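PDB 1U60: probable glutaminase ybaS, which catalyses the hydrolysis of L-glutamine to L-glutamate and ammonium, working as a glutaminase. Local coordinates for the interface of chains A and B. Coordinates in Å, arbitrary orientation; residue numbers count along the deposited sequence, not the author numbering. Chains: chain A/B, Probable glutaminase ybaS.

Contact 1: the interface of chains A and B. Residues chain A 236, 239-240, 257; chain B 239, 251-252, 308.
A:Ala236, A:Met239 and A:Met240 belong to helix 231-241 of chain A, with phi/psi of -63/-46° at A:Ala236, and face B:Phe308 in the C-terminal tail and B:Ala251 in helix 247-253 of chain B. This is an apolar patch of a two-fold interface between subunits of a glutaminase-family enzyme, a homotetramer of which two chains are present. No polar atom bonds across it.

The ring of B:Phe308 lies against the helix. A:Ala236 CA stands over one face, 4.0 Å from the ring centroid and offset toward the rim, in a CH-pi contact. Alanine suits this place because its small CB lets the backbone of helix 247-253 come close, 3.5 Å away at B:Ala251 O and 3.7 Å at B:Tyr252 CA. A:Ala236 thus fits the corner between an aromatic face and a helix backbone.

A:Met239 closes round the rim of the same ring. Its CG is anti to the backbone N (chi1 -172°), and bends at chi2 and chi3 fold the thioether back to bring the terminal methyl CE to the ring edge, in plane, 3.6 Å from B:Phe308 CE1. Nearer the backbone, A:Met239 CB touches B:Phe308 CZ at 3.8 Å. An unbranched, flexible thioether suits this place, as it can follow the outline of a flat ring. A:Pro257 adds a compact apolar edge, its CG 4.1 Å from B:Phe308 CD1.

A:Met239 also approaches its symmetry mate B:Met239: the two methionine side chains cross at about a right angle, CG beside CG. A:Met240 takes the other course, with CG beside the backbone N, and its sulphur SD sits 3.8 Å from the methyl CB of B:Ala251. Its terminal CE lies 3.7 Å from B:Met239 O, where the polarisable thioether packs by van der Waals contact against a helix carbonyl.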
# COMPACT_ATOMS: atom_id res chain seq x y z
N ALA A 236 0.28 7.60 -2.46
CA ALA A 236 -0.54 6.42 -2.26
C ALA A 236 -0.32 5.45 -3.41
O ALA A 236 -0.11 4.23 -3.19
CB ALA A 236 -2.00 6.77 -2.16
N MET A 239 2.96 3.78 -2.95
CA MET A 239 2.99 2.76 -1.90
C MET A 239 2.39 1.47 -2.45
O MET A 239 2.84 0.39 -2.09
CB MET A 239 2.21 3.20 -0.66
CG MET A 239 2.35 2.27 0.57
SD MET A 239 3.88 2.26 1.36
CE MET A 239 4.08 3.79 1.82
N MET A 240 1.37 1.57 -3.31
CA MET A 240 0.68 0.35 -3.71
C MET A 240 1.41 -0.44 -4.80
O MET A 240 1.31 -1.64 -4.87
CB MET A 240 -0.74 0.67 -4.15
CG MET A 240 -1.57 1.39 -3.10
SD MET A 240 -1.77 0.64 -1.49
CE MET A 240 -2.49 -1.00 -1.99
N PRO A 257 6.79 5.41 0.73
CA PRO A 257 6.39 5.34 -0.69
C PRO A 257 7.58 5.45 -1.60
O PRO A 257 8.39 6.33 -1.43
CB PRO A 257 5.46 6.54 -0.88
CG PRO A 257 5.56 7.33 0.39
CD PRO A 257 6.21 6.56 1.44
N MET B 239 -2.28 -1.74 4.97
CA MET B 239 -2.26 -0.80 3.86
C MET B 239 -2.33 -1.51 2.53
O MET B 239 -3.02 -1.03 1.65
CB MET B 239 -1.00 0.06 3.89
CG MET B 239 -0.96 1.17 2.82
SD MET B 239 -2.05 2.55 3.12
CE MET B 239 -1.79 2.79 4.61
N ALA B 251 -6.22 3.67 0.21
CA ALA B 251 -4.96 4.37 0.40
C ALA B 251 -5.00 5.75 -0.32
O ALA B 251 -4.56 6.78 0.20
CB ALA B 251 -3.85 3.54 -0.16
N TYR B 252 -5.62 5.77 -1.48
CA TYR B 252 -5.71 6.96 -2.31
C TYR B 252 -6.61 8.03 -1.70
O TYR B 252 -6.26 9.23 -1.70
CB TYR B 252 -6.28 6.49 -3.65
CG TYR B 252 -6.33 7.46 -4.81
CD1 TYR B 252 -5.22 7.66 -5.62
CD2 TYR B 252 -7.52 8.12 -5.14
CE1 TYR B 252 -5.25 8.49 -6.69
CE2 TYR B 252 -7.56 8.97 -6.25
CZ TYR B 252 -6.43 9.14 -7.02
OH TYR B 252 -6.42 9.94 -8.15
N PHE B 308 0.38 9.95 4.11
CA PHE B 308 1.11 10.50 2.95
C PHE B 308 1.12 12.03 2.88
O PHE B 308 1.42 12.64 1.85
CB PHE B 308 0.51 9.97 1.65
CG PHE B 308 0.45 8.47 1.59
CD1 PHE B 308 1.61 7.73 1.60
CD2 PHE B 308 -0.79 7.83 1.51
CE1 PHE B 308 1.51 6.37 1.57
CE2 PHE B 308 -0.88 6.42 1.51
CZ PHE B 308 0.27 5.72 1.50

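Contact 2: the interface of chains A and B. Residues chain A 245-249, 252; chain B 86, 91-92, 237.
B:Asp92 and A:Asp249 meet across the subunit boundary where the loop after helix 82-88 of chain B caps the first turn of helix 247-253 of chain A. The short side chain of B:Asp92 turns its carboxylate toward this helix start, and the backbone amide A:Asp249 N gives a hydrogen bond to OD1 at 3.0 Å, on the syn side, tilted out of the carboxylate plane and bent to 131° at the hydrogen. Water 1 joins the same oxygen to A:Gly248 N, a position whose lack of a side chain lets the loop come close.

The two carboxylates stand nearly perpendicular, their planes 87° apart, with A:Asp249 OD2 only 2.5 Å from B:Asp92 OD2. So short a distance would suit a shared proton, though hydrogens are not seen. The helix start may also ease the negative charge; A:Arg246, poorly ordered, lays its guanidinium face over A:Asp249 OD2.

B:Gln86, extended (chi2 176°), is long enough to reach A:Asp249 from helix 82-88: NE2 donates to A:Asp249 OD1 at 2.8 Å, nearly straight, on the anti side and tilted out of the carboxylate plane, while OD1 lies in the amide plane. Its aliphatic part lies alongside A:Tyr252, whose ring also packs against the small methyl of B:Ala91, CG to CB 3.7 Å. B:Glu237 OE2 approaches A:Tyr252 CE1 at 3.4 Å, its carboxylate steeply turned to the ring. Water 3 sits 2.6 Å from A:Asp249 OD1 and 3.0 Å from the backbone B:Ala91 N.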
# COMPACT_ATOMS: atom_id res chain seq x y z
N GLY A 245 5.68 -5.99 -8.11
CA GLY A 245 5.24 -7.09 -7.25
C GLY A 245 5.92 -7.12 -5.90
O GLY A 245 5.59 -7.95 -5.07
N ARG A 246 6.92 -6.28 -5.70
CA ARG A 246 7.62 -6.20 -4.40
C ARG A 246 7.30 -4.94 -3.63
O ARG A 246 8.01 -4.56 -2.71
CB ARG A 246 9.14 -6.26 -4.60
CG ARG A 246 9.58 -7.52 -5.30
CD ARG A 246 10.17 -8.52 -4.39
NE ARG A 246 9.28 -9.61 -4.11
CZ ARG A 246 9.53 -10.55 -3.19
NH1 ARG A 246 10.67 -10.50 -2.49
NH2 ARG A 246 8.65 -11.49 -2.94
N SER A 247 6.23 -4.27 -4.04
CA SER A 247 5.81 -3.10 -3.32
C SER A 247 5.40 -3.39 -1.90
O SER A 247 5.69 -2.63 -0.98
CB SER A 247 4.66 -2.44 -4.04
OG SER A 247 5.05 -1.99 -5.34
N GLY A 248 4.72 -4.50 -1.71
CA GLY A 248 4.32 -4.87 -0.37
C GLY A 248 5.51 -5.17 0.52
O GLY A 248 5.56 -4.78 1.72
N ASP A 249 6.46 -5.87 -0.05
CA ASP A 249 7.74 -6.16 0.67
C ASP A 249 8.46 -4.89 1.08
O ASP A 249 8.99 -4.78 2.18
CB ASP A 249 8.63 -7.05 -0.19
CG ASP A 249 7.99 -8.34 -0.49
OD1 ASP A 249 7.69 -9.07 0.47
OD2 ASP A 249 7.67 -8.67 -1.65
N TYR A 252 6.55 -3.28 3.91
CA TYR A 252 6.77 -4.11 5.10
C TYR A 252 8.12 -3.80 5.74
O TYR A 252 8.23 -3.65 6.93
CB TYR A 252 6.68 -5.54 4.65
CG TYR A 252 6.63 -6.62 5.70
CD1 TYR A 252 5.47 -6.95 6.31
CD2 TYR A 252 7.77 -7.37 5.99
CE1 TYR A 252 5.39 -7.95 7.24
CE2 TYR A 252 7.72 -8.39 6.94
CZ TYR A 252 6.52 -8.70 7.52
OH TYR A 252 6.49 -9.71 8.46
N GLN B 86 7.09 -13.04 6.66
CA GLN B 86 7.29 -12.65 5.25
C GLN B 86 7.61 -13.86 4.37
O GLN B 86 7.17 -13.98 3.23
CB GLN B 86 8.40 -11.62 5.18
CG GLN B 86 8.53 -10.98 3.80
CD GLN B 86 9.57 -9.90 3.73
OE1 GLN B 86 10.41 -9.79 4.62
NE2 GLN B 86 9.49 -9.05 2.67
N ALA B 91 4.07 -10.55 2.19
CA ALA B 91 3.78 -9.16 2.48
C ALA B 91 3.17 -8.42 1.29
O ALA B 91 3.10 -7.19 1.32
CB ALA B 91 5.06 -8.47 2.97
N ASP B 92 2.68 -9.14 0.28
CA ASP B 92 2.22 -8.49 -0.97
C ASP B 92 0.72 -8.64 -1.24
O ASP B 92 0.10 -9.67 -0.93
CB ASP B 92 2.99 -9.02 -2.16
CG ASP B 92 4.49 -8.74 -2.05
OD1 ASP B 92 4.82 -7.56 -1.83
OD2 ASP B 92 5.38 -9.62 -2.17
N GLU B 237 0.90 -4.37 6.11
CA GLU B 237 0.05 -5.42 5.55
C GLU B 237 -1.35 -4.94 5.38
O GLU B 237 -1.98 -5.21 4.36
CB GLU B 237 0.04 -6.69 6.48
CG GLU B 237 1.39 -7.39 6.65
CD GLU B 237 1.72 -8.40 5.57
OE1 GLU B 237 1.19 -8.30 4.42
OE2 GLU B 237 2.60 -9.30 5.83
O HOH W 1 3.53 -5.72 -4.10
O HOH W 2 3.15 -5.42 3.55
O HOH W 3 6.31 -11.32 0.38

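The C-alpha centres of contact 1 and contact 2 lie about 12 Å apart, so the two form neighbouring parts of one two-fold interface. They share two helices: helix 231-241 contributes from both chains to contact 1 and, as B:Glu237, from chain B to contact 2, while helix 247-253 comes from chain B in the first and from chain A in the second. B:Tyr252 takes part in contact 1 by its backbone, A:Tyr252 in contact 2 by its ring. Apolar packing thus adjoins a hydrated polar patch, and symmetry repeats each, a combination that probably helps fix how subunits pair within the homotetramer.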